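Local coordinates for protein lysine cyclodeaminase (Streptomyces pristinaespiralis, PDB 5YU3) that catalyses the NAD-dependent conversion of L-lysine to the cyclic amino acid L-pipecolate with loss of ammonia, and also recognises L-ornithine and L-2,4-diaminobutyric acid, at residues Asp29-Gly34 and Gly123-Val128; Leu132-Asp137 and Leu159-Gln164; Gly96-Tyr101 and Leu310-Phe315; Arg43-Leu48 and Asp256-Ala261. All blocks are in the same frame, centred on the assembly; numbering follows the deposited sequence.

Contact 1: residues Asp29-Gly34 and Gly123-Val128; sequences DRLTGG and GAASAV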
loop_
_atom_site.group_PDB
_atom_site.type_symbol
_atom_site.label_atom_id
_atom_site.label_comp_id
_atom_site.label_asym_id
_atom_site.label_seq_id
_atom_site.Cartn_x
_atom_site.Cartn_y
_atom_site.Cartn_z
ATOM N N ASP A 29 -18.712 -19.268 0.199
ATOM C CA ASP A 29 -18.260 -20.419 0.981
ATOM C C ASP A 29 -16.877 -20.179 1.579
ATOM O O ASP A 29 -16.629 -20.502 2.748
ATOM C CB ASP A 29 -18.241 -21.681 0.115
ATOM C CG ASP A 29 -19.642 -22.166 -0.260
ATOM O OD1 ASP A 29 -20.622 -21.779 0.409
ATOM O OD2 ASP A 29 -19.761 -22.941 -1.230
ATOM N N ARG A 30 -15.963 -19.613 0.793
ATOM C CA ARG A 30 -14.609 -19.391 1.295
ATOM C C ARG A 30 -14.592 -18.332 2.388
ATOM O O ARG A 30 -13.867 -18.463 3.384
ATOM C CB ARG A 30 -13.692 -18.990 0.143
ATOM C CG ARG A 30 -13.632 -20.041 -0.930
ATOM C CD ARG A 30 -12.815 -21.222 -0.465
ATOM N NE ARG A 30 -11.419 -20.949 -0.720
ATOM C CZ ARG A 30 -10.785 -21.299 -1.833
ATOM N NH1 ARG A 30 -11.425 -21.957 -2.796
ATOM N NH2 ARG A 30 -9.510 -20.987 -1.978
ATOM N N LEU A 31 -15.366 -17.265 2.205
ATOM C CA LEU A 31 -15.471 -16.232 3.226
ATOM C C LEU A 31 -16.050 -16.791 4.522
ATOM O O LEU A 31 -15.570 -16.471 5.616
ATOM C CB LEU A 31 -16.325 -15.087 2.690
ATOM C CG LEU A 31 -16.279 -13.743 3.396
ATOM C CD1 LEU A 31 -14.846 -13.405 3.807
ATOM C CD2 LEU A 31 -16.865 -12.653 2.483
ATOM N N THR A 32 -17.076 -17.639 4.416
ATOM C CA THR A 32 -17.666 -18.258 5.603
ATOM C C THR A 32 -16.635 -19.077 6.372
ATOM O O THR A 32 -16.508 -18.946 7.596
ATOM C CB THR A 32 -18.849 -19.136 5.192
ATOM O OG1 THR A 32 -19.848 -18.322 4.573
ATOM C CG2 THR A 32 -19.455 -19.829 6.412
ATOM N N GLY A 33 -15.884 -19.927 5.671
ATOM C CA GLY A 33 -14.873 -20.724 6.343
ATOM C C GLY A 33 -13.760 -19.874 6.923
ATOM O O GLY A 33 -13.296 -20.119 8.043
ATOM N N GLY A 34 -13.324 -18.858 6.175
ATOM C CA GLY A 34 -12.247 -18.009 6.653
ATOM C C GLY A 34 -12.641 -17.194 7.868
ATOM O O GLY A 34 -11.849 -17.030 8.799
ATOM N N GLY A 123 -20.643 -8.271 -1.697
ATOM C CA GLY A 123 -21.897 -9.006 -1.708
ATOM C C GLY A 123 -21.821 -10.267 -0.872
ATOM O O GLY A 123 -22.738 -10.574 -0.104
ATOM N N ALA A 124 -20.717 -11.013 -0.999
ATOM C CA ALA A 124 -20.583 -12.262 -0.264
ATOM C C ALA A 124 -20.627 -12.030 1.241
ATOM O O ALA A 124 -21.242 -12.807 1.974
ATOM C CB ALA A 124 -19.282 -12.973 -0.645
ATOM N N ALA A 125 -19.972 -10.972 1.718
ATOM C CA ALA A 125 -19.942 -10.728 3.158
ATOM C C ALA A 125 -21.344 -10.444 3.685
ATOM O O ALA A 125 -21.733 -10.963 4.742
ATOM C CB ALA A 125 -18.997 -9.569 3.480
ATOM N N SER A 126 -22.118 -9.633 2.951
ATOM C CA SER A 126 -23.516 -9.411 3.320
ATOM C C SER A 126 -24.302 -10.716 3.324
ATOM O O SER A 126 -25.169 -10.925 4.183
ATOM C CB SER A 126 -24.165 -8.399 2.375
ATOM O OG SER A 126 -23.671 -7.087 2.593
ATOM N N ALA A 127 -24.017 -11.612 2.370
ATOM C CA ALA A 127 -24.710 -12.897 2.330
ATOM C C ALA A 127 -24.366 -13.753 3.542
ATOM O O ALA A 127 -25.246 -14.410 4.109
ATOM C CB ALA A 127 -24.366 -13.651 1.039
ATOM N N VAL A 128 -23.090 -13.762 3.954
ATOM C CA VAL A 128 -22.706 -14.494 5.162
ATOM C C VAL A 128 -23.450 -13.949 6.375
ATOM O O VAL A 128 -23.988 -14.712 7.193
ATOM C CB VAL A 128 -21.181 -14.425 5.372
ATOM C CG1 VAL A 128 -20.791 -15.039 6.720
ATOM C CG2 VAL A 128 -20.470 -15.145 4.241
#
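Leu31 reaches across with one methyl and lays it on the helix backbone of the facing segment at Ala125. Its CD2 lies 3.6 Å from Ala125 N. The same methyl touches two short side chains, 4.0 Å from Ala124 CB and 3.9 Å from Ala125 CB. CG of Leu31 is anti to the backbone N (chi1 -164°), which carries the branch across the gap. Small alanine side chains let the methyl come this close to the main chain.

One residue further on, Thr32 and Val128 meet at a slant. Thr32 presents its hydroxyl, not its methyl: OG1 is 3.3 Å from Val128 CG2. This is a close polar-to-apolar touch and no bond. The hydroxyl stands beside its own backbone N (chi1 -62°), within reach of the carbonyl one turn back, and it hydrogen-bonds to Ile28 O. Arg131 NH2 adds a weak bond to OG1. Val128 CG2 is also loosely placed against Leu31 CB, at 4.4 Å.

The contact packs helix 20-39 against helix 115-133. The axes of the two segments pass 9.4 Å apart and cross at -60°. In this ornithine cyclodeaminase/mu-crystallin fold, helix 115-133 leads from the mixed sheet into the parallel, NAD-binding one. It also carries Thr118 and Arg121 of the proline pocket. The side chain of Ala125 is about 6 Å from the bound NAD. Glu307 of helix 305-321 touches both Leu31 and Ala125. On another side of helix 115-133, Ala127 packs on Ala156 of helix 148-160.

Contact 2: residues Leu132-Asp137 and Leu159-Gln164; sequences LLARPD and LVLPLQ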
loop_
_atom_site.group_PDB
_atom_site.type_symbol
_atom_site.label_atom_id
_atom_site.label_comp_id
_atom_site.label_asym_id
_atom_site.label_seq_id
_atom_site.Cartn_x
_atom_site.Cartn_y
_atom_site.Cartn_z
ATOM N N LEU A 132 -26.988 -15.554 8.743
ATOM C CA LEU A 132 -27.023 -15.679 10.197
ATOM C C LEU A 132 -28.148 -14.866 10.832
ATOM O O LEU A 132 -28.689 -15.280 11.867
ATOM C CB LEU A 132 -25.687 -15.234 10.802
ATOM C CG LEU A 132 -24.512 -16.222 10.729
ATOM C CD1 LEU A 132 -23.191 -15.469 10.734
ATOM C CD2 LEU A 132 -24.564 -17.216 11.876
ATOM N N LEU A 133 -28.501 -13.708 10.260
ATOM C CA LEU A 133 -29.289 -12.713 10.983
ATOM C C LEU A 133 -30.577 -12.282 10.296
ATOM O O LEU A 133 -31.375 -11.566 10.920
ATOM C CB LEU A 133 -28.434 -11.460 11.253
ATOM C CG LEU A 133 -27.269 -11.681 12.222
ATOM C CD1 LEU A 133 -26.341 -10.472 12.272
ATOM C CD2 LEU A 133 -27.798 -12.003 13.613
ATOM N N ALA A 134 -30.800 -12.644 9.041
ATOM C CA ALA A 134 -32.093 -12.389 8.423
ATOM C C ALA A 134 -32.969 -13.629 8.541
ATOM O O ALA A 134 -32.476 -14.757 8.652
ATOM C CB ALA A 134 -31.936 -12.006 6.946
ATOM N N ARG A 135 -34.275 -13.413 8.511
ATOM C CA ARG A 135 -35.213 -14.522 8.537
ATOM C C ARG A 135 -34.960 -15.429 7.334
ATOM O O ARG A 135 -34.821 -14.931 6.210
ATOM C CB ARG A 135 -36.647 -13.998 8.511
ATOM C CG ARG A 135 -37.274 -13.812 9.891
ATOM C CD ARG A 135 -38.780 -13.590 9.755
ATOM N NE ARG A 135 -39.499 -14.829 9.445
ATOM C CZ ARG A 135 -39.883 -15.730 10.348
ATOM N NH1 ARG A 135 -39.634 -15.538 11.635
ATOM N NH2 ARG A 135 -40.529 -16.824 9.964
ATOM N N PRO A 136 -34.864 -16.744 7.524
ATOM C CA PRO A 136 -34.574 -17.627 6.385
ATOM C C PRO A 136 -35.655 -17.638 5.327
ATOM O O PRO A 136 -35.392 -18.093 4.209
ATOM C CB PRO A 136 -34.408 -19.002 7.038
ATOM C CG PRO A 136 -35.108 -18.805 8.468
ATOM C CD PRO A 136 -34.930 -17.551 8.792
ATOM N N ASP A 137 -36.858 -17.147 5.629
ATOM C CA ASP A 137 -37.905 -17.031 4.626
ATOM C C ASP A 137 -38.061 -15.600 4.122
ATOM O O ASP A 137 -39.099 -15.267 3.532
ATOM C CB ASP A 137 -39.234 -17.567 5.176
ATOM C CG ASP A 137 -39.706 -16.820 6.411
ATOM O OD1 ASP A 137 -38.924 -16.025 6.975
ATOM O OD2 ASP A 137 -40.866 -17.030 6.829
ATOM N N LEU A 159 -28.888 -15.583 -3.645
ATOM C CA LEU A 159 -28.418 -16.961 -3.603
ATOM C C LEU A 159 -28.582 -17.603 -2.239
ATOM O O LEU A 159 -28.502 -18.832 -2.140
ATOM C CB LEU A 159 -26.934 -17.059 -4.005
ATOM C CG LEU A 159 -26.572 -16.459 -5.364
ATOM C CD1 LEU A 159 -25.075 -16.539 -5.567
ATOM C CD2 LEU A 159 -27.301 -17.163 -6.508
ATOM N N VAL A 160 -28.776 -16.816 -1.180
ATOM C CA VAL A 160 -28.863 -17.376 0.163
ATOM C C VAL A 160 -30.230 -17.179 0.803
ATOM O O VAL A 160 -30.495 -17.793 1.852
ATOM C CB VAL A 160 -27.757 -16.809 1.080
ATOM C CG1 VAL A 160 -26.367 -17.157 0.505
ATOM C CG2 VAL A 160 -27.903 -15.317 1.220
ATOM N N LEU A 161 -31.096 -16.349 0.223
ATOM C CA LEU A 161 -32.444 -16.124 0.720
ATOM C C LEU A 161 -33.454 -16.250 -0.412
ATOM O O LEU A 161 -33.145 -15.938 -1.567
ATOM C CB LEU A 161 -32.583 -14.732 1.358
ATOM C CG LEU A 161 -31.718 -14.441 2.584
ATOM C CD1 LEU A 161 -31.753 -12.948 2.898
ATOM C CD2 LEU A 161 -32.157 -15.313 3.775
ATOM N N PRO A 162 -34.681 -16.683 -0.104
ATOM C CA PRO A 162 -35.704 -16.887 -1.146
ATOM C C PRO A 162 -36.375 -15.589 -1.584
ATOM O O PRO A 162 -37.602 -15.428 -1.513
ATOM C CB PRO A 162 -36.670 -17.858 -0.461
ATOM C CG PRO A 162 -36.511 -17.416 1.073
ATOM C CD PRO A 162 -35.251 -17.086 1.233
ATOM N N LEU A 163 -35.561 -14.652 -2.063
ATOM C CA LEU A 163 -36.043 -13.322 -2.400
ATOM C C LEU A 163 -36.958 -13.373 -3.611
ATOM O O LEU A 163 -36.634 -13.997 -4.627
ATOM C CB LEU A 163 -34.873 -12.380 -2.682
ATOM C CG LEU A 163 -33.911 -12.102 -1.527
ATOM C CD1 LEU A 163 -32.890 -11.063 -1.956
ATOM C CD2 LEU A 163 -34.656 -11.624 -0.282
ATOM N N GLN A 164 -38.105 -12.705 -3.502
ATOM C CA GLN A 164 -39.032 -12.591 -4.613
ATOM C C GLN A 164 -39.107 -11.192 -5.196
ATOM O O GLN A 164 -39.505 -11.044 -6.356
ATOM C CB GLN A 164 -40.437 -13.032 -4.183
ATOM C CG GLN A 164 -40.520 -14.519 -3.871
ATOM C CD GLN A 164 -40.722 -15.353 -5.125
ATOM O OE1 GLN A 164 -40.421 -16.550 -5.145
ATOM N NE2 GLN A 164 -41.232 -14.721 -6.184
HETATM O O HOH W 1 -33.032 -19.364 3.634
#
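Leu161 meets Ala134, Arg135 and Pro136 with its two methyls. The contact belongs to the Rossmann-type NAD-binding part of the chain. Residues 132-137 run from the end of helix 115-133 toward strand 140-144. Residues 159-164 form the corner between helix 148-160 and strand 165-169, in the beta-alpha-beta crossover that follows.

From CB, the Leu161 side chain sets out alongside the facing loop and turns in further out. CG is anti to the carbonyl carbon (chi1 -62°), and from there the branches part. CD1 goes to the buried Ala134, with 4.2 Å to its CB. CD2 goes to the loop backbone, 3.6 Å from Arg135 O and 4.2 Å from Pro136 CA. Arg135 O also accepts a hydrogen bond from Ser138 OG.

Next to Leu161, Pro162 is the centre of an inverse gamma turn, closed by a weak bond from Leu163 N to Leu161 O. Its ring points at the other segment. CD comes to 3.1 Å from Pro136 O, and CG packs 3.8 Å from Asp137 CA. Pro136 O takes its hydrogen bond from a water, at 2.7 Å. The water also makes a weak bond to Val160 O and so spans the segments.

Where the segments end, Gln164 pairs by backbone hydrogen bonds with His139. On the exposed side, Arg135 grips Asp137 side-on within its own loop. NE meets OD1 of Asp137 at 2.8 Å, tilted from the guanidinium plane. NH2 of Arg135 holds Asp137 OD2 at 3.2 Å, in that plane and almost straight, at 169°.

Contact 3: residues Gly96-Tyr101 and Leu310-Phe315; sequences GTVARY and LAMEVF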
loop_
_atom_site.group_PDB
_atom_site.type_symbol
_atom_site.label_atom_id
_atom_site.label_comp_id
_atom_site.label_asym_id
_atom_site.label_seq_id
_atom_site.Cartn_x
_atom_site.Cartn_y
_atom_site.Cartn_z
ATOM N N GLY A 96 -9.825 -0.279 -8.118
ATOM C CA GLY A 96 -8.703 -0.804 -7.363
ATOM C C GLY A 96 -8.057 -2.013 -8.011
ATOM O O GLY A 96 -8.506 -2.511 -9.046
ATOM N N THR A 97 -6.991 -2.482 -7.362
ATOM C CA THR A 97 -6.204 -3.627 -7.806
ATOM C C THR A 97 -5.732 -4.393 -6.574
ATOM O O THR A 97 -5.651 -3.839 -5.477
ATOM C CB THR A 97 -5.007 -3.176 -8.663
ATOM O OG1 THR A 97 -4.466 -1.973 -8.117
ATOM C CG2 THR A 97 -5.439 -2.892 -10.105
ATOM N N VAL A 98 -5.428 -5.679 -6.750
ATOM C CA VAL A 98 -5.017 -6.535 -5.641
ATOM C C VAL A 98 -3.709 -7.210 -6.023
ATOM O O VAL A 98 -3.622 -7.835 -7.086
ATOM C CB VAL A 98 -6.075 -7.598 -5.282
ATOM C CG1 VAL A 98 -5.799 -8.168 -3.887
ATOM C CG2 VAL A 98 -7.492 -7.013 -5.347
ATOM N N ALA A 99 -2.700 -7.088 -5.160
ATOM C CA ALA A 99 -1.397 -7.695 -5.402
ATOM C C ALA A 99 -1.084 -8.739 -4.337
ATOM O O ALA A 99 -1.568 -8.664 -3.201
ATOM C CB ALA A 99 -0.282 -6.629 -5.427
ATOM N N ARG A 100 -0.257 -9.715 -4.710
ATOM C CA ARG A 100 0.231 -10.717 -3.780
ATOM C C ARG A 100 1.755 -10.706 -3.805
ATOM O O ARG A 100 2.358 -10.590 -4.876
ATOM C CB ARG A 100 -0.296 -12.111 -4.137
ATOM C CG ARG A 100 0.130 -13.177 -3.148
ATOM C CD ARG A 100 -0.629 -14.466 -3.361
ATOM N NE ARG A 100 -2.012 -14.343 -2.911
ATOM C CZ ARG A 100 -2.827 -15.376 -2.729
ATOM N NH1 ARG A 100 -2.390 -16.601 -2.956
ATOM N NH2 ARG A 100 -4.081 -15.175 -2.314
ATOM N N TYR A 101 2.360 -10.791 -2.619
ATOM C CA TYR A 101 3.808 -10.752 -2.425
ATOM C C TYR A 101 4.251 -11.995 -1.668
ATOM O O TYR A 101 3.594 -12.413 -0.714
ATOM C CB TYR A 101 4.229 -9.488 -1.634
ATOM C CG TYR A 101 3.826 -8.205 -2.316
ATOM C CD1 TYR A 101 2.547 -7.682 -2.152
ATOM C CD2 TYR A 101 4.717 -7.529 -3.152
ATOM C CE1 TYR A 101 2.169 -6.531 -2.786
ATOM C CE2 TYR A 101 4.344 -6.363 -3.794
ATOM C CZ TYR A 101 3.064 -5.870 -3.607
ATOM O OH TYR A 101 2.668 -4.719 -4.237
ATOM N N LEU A 310 -8.951 -13.700 0.304
ATOM C CA LEU A 310 -9.709 -14.928 0.083
ATOM C C LEU A 310 -10.338 -14.945 -1.302
ATOM O O LEU A 310 -10.296 -15.971 -1.995
ATOM C CB LEU A 310 -10.794 -15.084 1.147
ATOM C CG LEU A 310 -10.335 -15.492 2.539
ATOM C CD1 LEU A 310 -11.551 -15.558 3.442
ATOM C CD2 LEU A 310 -9.615 -16.835 2.495
ATOM N N ALA A 311 -10.936 -13.828 -1.720
ATOM C CA ALA A 311 -11.502 -13.777 -3.065
ATOM C C ALA A 311 -10.412 -13.886 -4.124
ATOM O O ALA A 311 -10.614 -14.514 -5.173
ATOM C CB ALA A 311 -12.305 -12.497 -3.257
ATOM N N MET A 312 -9.250 -13.274 -3.877
ATOM C CA MET A 312 -8.144 -13.426 -4.824
ATOM C C MET A 312 -7.740 -14.886 -4.953
ATOM O O MET A 312 -7.499 -15.377 -6.066
ATOM C CB MET A 312 -6.946 -12.571 -4.396
ATOM C CG MET A 312 -5.738 -12.700 -5.338
ATOM S SD MET A 312 -4.666 -11.246 -5.235
ATOM C CE MET A 312 -3.469 -11.553 -6.548
ATOM N N GLU A 313 -7.697 -15.610 -3.833
ATOM C CA GLU A 313 -7.353 -17.028 -3.898
ATOM C C GLU A 313 -8.327 -17.784 -4.793
ATOM O O GLU A 313 -7.925 -18.681 -5.542
ATOM C CB GLU A 313 -7.339 -17.632 -2.497
ATOM C CG GLU A 313 -6.754 -19.032 -2.419
ATOM C CD GLU A 313 -5.254 -19.063 -2.680
ATOM O OE1 GLU A 313 -4.595 -18.007 -2.544
ATOM O OE2 GLU A 313 -4.735 -20.153 -3.014
ATOM N N VAL A 314 -9.614 -17.436 -4.731
ATOM C CA VAL A 314 -10.594 -18.104 -5.583
ATOM C C VAL A 314 -10.298 -17.829 -7.054
ATOM O O VAL A 314 -10.357 -18.737 -7.895
ATOM C CB VAL A 314 -12.022 -17.669 -5.204
ATOM C CG1 VAL A 314 -13.013 -18.186 -6.246
ATOM C CG2 VAL A 314 -12.367 -18.186 -3.813
ATOM N N PHE A 315 -9.974 -16.577 -7.386
ATOM C CA PHE A 315 -9.618 -16.237 -8.759
ATOM C C PHE A 315 -8.328 -16.927 -9.195
ATOM O O PHE A 315 -8.234 -17.418 -10.324
ATOM C CB PHE A 315 -9.473 -14.722 -8.910
ATOM C CG PHE A 315 -10.766 -14.021 -9.194
ATOM C CD1 PHE A 315 -11.246 -13.929 -10.490
ATOM C CD2 PHE A 315 -11.519 -13.484 -8.164
ATOM C CE1 PHE A 315 -12.446 -13.282 -10.757
ATOM C CE2 PHE A 315 -12.726 -12.841 -8.424
ATOM C CZ PHE A 315 -13.188 -12.744 -9.726
#
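Arg100 grips Glu313 end-on, with both terminal nitrogens on one oxygen. NH1 of Arg100 is 2.6 Å from Glu313 OE1, and NH2 of Arg100 is 2.9 Å from the same oxygen. Both bonds are bent, that from NH2 more so. OE1 lies in the guanidinium plane and is met nearly along its C-O axis. The two flat groups are almost coplanar, 12° apart, while the side chains that carry them cross at about a right angle.

Beside the salt bridge runs Met312. With chi1 at 179° its chain leaves the helix straight and stays extended to its end. SD passes 3.5 Å from Val98 CG1. The methyl CE goes on to the strand itself, 3.8 Å from Val98 O and 4.0 Å from Arg100 CB. Glu313 instead bends at chi2 (69°), which swings its carboxylate round to the arginine.

Here helix 305-321 lies across strand 94-102 of the mixed sheet. The axes of the two segments come within 9.9 Å and are nearly perpendicular. Val98 and Arg100 alternate with residues whose side chains leave from the other face of the sheet. There Tyr101 OH hydrogen-bonds to Thr78 OG1 of the second subunit, so the same strand serves the dimer.

Further out, Val98 touches Lys77, a residue of the proline pocket, on strand 73-81. Leu117 of helix 115-133 packs on both Val98 and Met312, and Met112 of strand 108-113 packs on Met312 too. Arg30 of helix 20-39 packs against Glu313, and its NH2 forms a salt bridge with Glu317 one turn on.

Contact 4: residues Arg43-Leu48 and Asp256-Ala261; sequences RHLSPL and DHPEQA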
loop_
_atom_site.group_PDB
_atom_site.type_symbol
_atom_site.label_atom_id
_atom_site.label_comp_id
_atom_site.label_asym_id
_atom_site.label_seq_id
_atom_site.Cartn_x
_atom_site.Cartn_y
_atom_site.Cartn_z
ATOM N N ARG A 43 -6.817 -17.793 12.574
ATOM C CA ARG A 43 -6.370 -16.698 11.730
ATOM C C ARG A 43 -6.729 -15.403 12.440
ATOM O O ARG A 43 -7.404 -15.408 13.471
ATOM C CB ARG A 43 -7.006 -16.752 10.336
ATOM C CG ARG A 43 -6.473 -17.858 9.454
ATOM C CD ARG A 43 -7.159 -17.861 8.105
ATOM N NE ARG A 43 -6.984 -19.149 7.445
ATOM C CZ ARG A 43 -5.958 -19.446 6.658
ATOM N NH1 ARG A 43 -5.024 -18.539 6.427
ATOM N NH2 ARG A 43 -5.863 -20.644 6.098
ATOM N N HIS A 44 -6.296 -14.277 11.880
ATOM C CA HIS A 44 -6.435 -13.020 12.597
ATOM C C HIS A 44 -6.954 -11.927 11.680
ATOM O O HIS A 44 -6.657 -11.906 10.483
ATOM C CB HIS A 44 -5.096 -12.639 13.238
ATOM C CG HIS A 44 -4.542 -13.726 14.105
ATOM N ND1 HIS A 44 -5.042 -13.999 15.361
ATOM C CD2 HIS A 44 -3.582 -14.652 13.874
ATOM C CE1 HIS A 44 -4.391 -15.024 15.880
ATOM N NE2 HIS A 44 -3.504 -15.444 14.996
ATOM N N LEU A 45 -7.750 -11.029 12.261
ATOM C CA LEU A 45 -8.228 -9.855 11.544
ATOM C C LEU A 45 -7.060 -9.088 10.955
ATOM O O LEU A 45 -6.003 -8.962 11.580
ATOM C CB LEU A 45 -9.007 -8.923 12.476
ATOM C CG LEU A 45 -10.480 -9.156 12.780
ATOM C CD1 LEU A 45 -10.950 -8.031 13.701
ATOM C CD2 LEU A 45 -11.302 -9.199 11.492
ATOM N N SER A 46 -7.267 -8.562 9.749
ATOM C CA SER A 46 -6.278 -7.709 9.113
ATOM C C SER A 46 -6.057 -6.445 9.943
ATOM O O SER A 46 -6.968 -5.976 10.632
ATOM C CB SER A 46 -6.739 -7.344 7.703
ATOM O OG SER A 46 -7.253 -8.505 7.063
ATOM N N PRO A 47 -4.858 -5.873 9.907
ATOM C CA PRO A 47 -4.652 -4.584 10.570
ATOM C C PRO A 47 -5.560 -3.526 9.967
ATOM O O PRO A 47 -6.096 -3.684 8.868
ATOM C CB PRO A 47 -3.177 -4.276 10.308
ATOM C CG PRO A 47 -2.818 -5.271 9.095
ATOM C CD PRO A 47 -3.576 -6.326 9.256
ATOM N N LEU A 48 -5.748 -2.438 10.712
ATOM C CA LEU A 48 -6.514 -1.310 10.197
ATOM C C LEU A 48 -5.938 -0.857 8.866
ATOM O O LEU A 48 -4.721 -0.775 8.698
ATOM C CB LEU A 48 -6.482 -0.136 11.180
ATOM C CG LEU A 48 -7.282 -0.198 12.474
ATOM C CD1 LEU A 48 -7.058 1.090 13.271
ATOM C CD2 LEU A 48 -8.747 -0.391 12.163
ATOM N N ASP A 256 -17.882 -6.269 10.888
ATOM C CA ASP A 256 -16.900 -7.176 10.303
ATOM C C ASP A 256 -15.541 -7.004 10.967
ATOM O O ASP A 256 -14.799 -7.979 11.135
ATOM C CB ASP A 256 -16.813 -7.000 8.773
ATOM C CG ASP A 256 -16.466 -5.580 8.304
ATOM O OD1 ASP A 256 -16.302 -4.607 9.092
ATOM O OD2 ASP A 256 -16.380 -5.430 7.059
ATOM N N HIS A 257 -15.243 -5.801 11.415
ATOM C CA HIS A 257 -13.918 -5.453 11.928
ATOM C C HIS A 257 -14.179 -4.378 12.967
ATOM O O HIS A 257 -14.364 -3.205 12.618
ATOM C CB HIS A 257 -13.015 -4.951 10.803
ATOM C CG HIS A 257 -11.571 -4.813 11.175
ATOM N ND1 HIS A 257 -11.137 -4.008 12.208
ATOM C CD2 HIS A 257 -10.457 -5.352 10.623
ATOM C CE1 HIS A 257 -9.817 -4.067 12.283
ATOM N NE2 HIS A 257 -9.380 -4.878 11.334
ATOM N N PRO A 258 -14.282 -4.746 14.248
ATOM C CA PRO A 258 -14.729 -3.763 15.255
ATOM C C PRO A 258 -13.951 -2.458 15.260
ATOM O O PRO A 258 -14.558 -1.375 15.248
ATOM C CB PRO A 258 -14.574 -4.538 16.560
ATOM C CG PRO A 258 -14.722 -6.065 16.086
ATOM C CD PRO A 258 -14.221 -6.121 14.871
ATOM N N GLU A 259 -12.618 -2.525 15.274
ATOM C CA GLU A 259 -11.836 -1.295 15.339
ATOM C C GLU A 259 -12.077 -0.430 14.109
ATOM O O GLU A 259 -12.242 0.789 14.218
ATOM C CB GLU A 259 -10.348 -1.612 15.493
ATOM C CG GLU A 259 -9.496 -0.369 15.692
ATOM C CD GLU A 259 -8.050 -0.675 16.069
ATOM O OE1 GLU A 259 -7.556 -1.765 15.729
ATOM O OE2 GLU A 259 -7.406 0.188 16.707
ATOM N N GLN A 260 -12.118 -1.047 12.928
ATOM C CA GLN A 260 -12.390 -0.286 11.711
ATOM C C GLN A 260 -13.797 0.298 11.710
ATOM O O GLN A 260 -14.011 1.422 11.239
ATOM C CB GLN A 260 -12.214 -1.195 10.505
ATOM C CG GLN A 260 -11.760 -0.504 9.265
ATOM C CD GLN A 260 -11.087 -1.481 8.351
ATOM O OE1 GLN A 260 -9.860 -1.591 8.334
ATOM N NE2 GLN A 260 -11.888 -2.240 7.609
ATOM N N ALA A 261 -14.774 -0.475 12.192
ATOM C CA ALA A 261 -16.159 -0.021 12.183
ATOM C C ALA A 261 -16.364 1.148 13.138
ATOM O O ALA A 261 -17.148 2.058 12.854
ATOM C CB ALA A 261 -17.087 -1.177 12.549
#
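Leu48, His257 and Leu45 carry most of this contact. Leu45 lies over one face of the His257 ring in a CH-pi contact. Its CD1 is 4.1 Å from the ring centroid and only 7° off the normal. CD1 of Leu45 also touches Pro258 CD, at 4.0 Å. The other methyl, CD2, is 3.7 Å from Asp256 O.

His257 uses both ring nitrogens. NE2 donates to Ser46 O at 2.7 Å, nearly straight at 162° and in the ring plane. ND1 accepts from Gln260 N at 3.2 Å, with the donor well out of that plane. His257 is at the N-cap of helix 258-264, and this second bond caps it. A chi1 of -169° turns the ring away from its own backbone N and sets it between the loop and the helix start. The two bonds fix the ring's rotation, with the proton on NE2, and Leu45 covers one face.

Leu48 packs on the first turn of the helix with both methyls. CD1 packs 3.5 Å from Glu259 CD, and the two side chains cross at about a right angle. CD2 of Leu48 lies 3.5 Å from Gln260 N and 3.8 Å from His257 CE1.

Gln260 bonds Thr302 OG1 through NE2 and Arg49 N through OE1, and Asp256 holds Thr302 OG1 and Gly303 N. Arg49, Thr302 and Gly303 line the proline pocket. Residues 43-48 lie in the loop between helix 20-39 and strand 50-54, while residues 256-261 follow strand 252-255 into helix 258-264. Within this chain, these two strands are outermost in the mixed and the parallel sheet.

Overall arrangement
Contacts 1 and 3 are buried, while contacts 2 and 4 are partly open to solvent. Contact 1 is mostly apolar helix packing, whereas contact 3 sets a salt bridge to a partly exposed glutamate beside a buried methionine. These two meet where Arg30 and Leu31 pack on residues 310-315. Contacts 1 and 2 share helix 115-133 and touch through Ala127 and Val160. Contact 2 joins loops with methyl groups and a water, where the chain enters strands 140-144 and 165-169 of the NAD-binding sheet; its ion pair stays within one loop. Contact 4 combines a capping histidine with two leucines and lies near both ligands. Contacts 2 and 3 are the most distant, with centres about 28 Å apart.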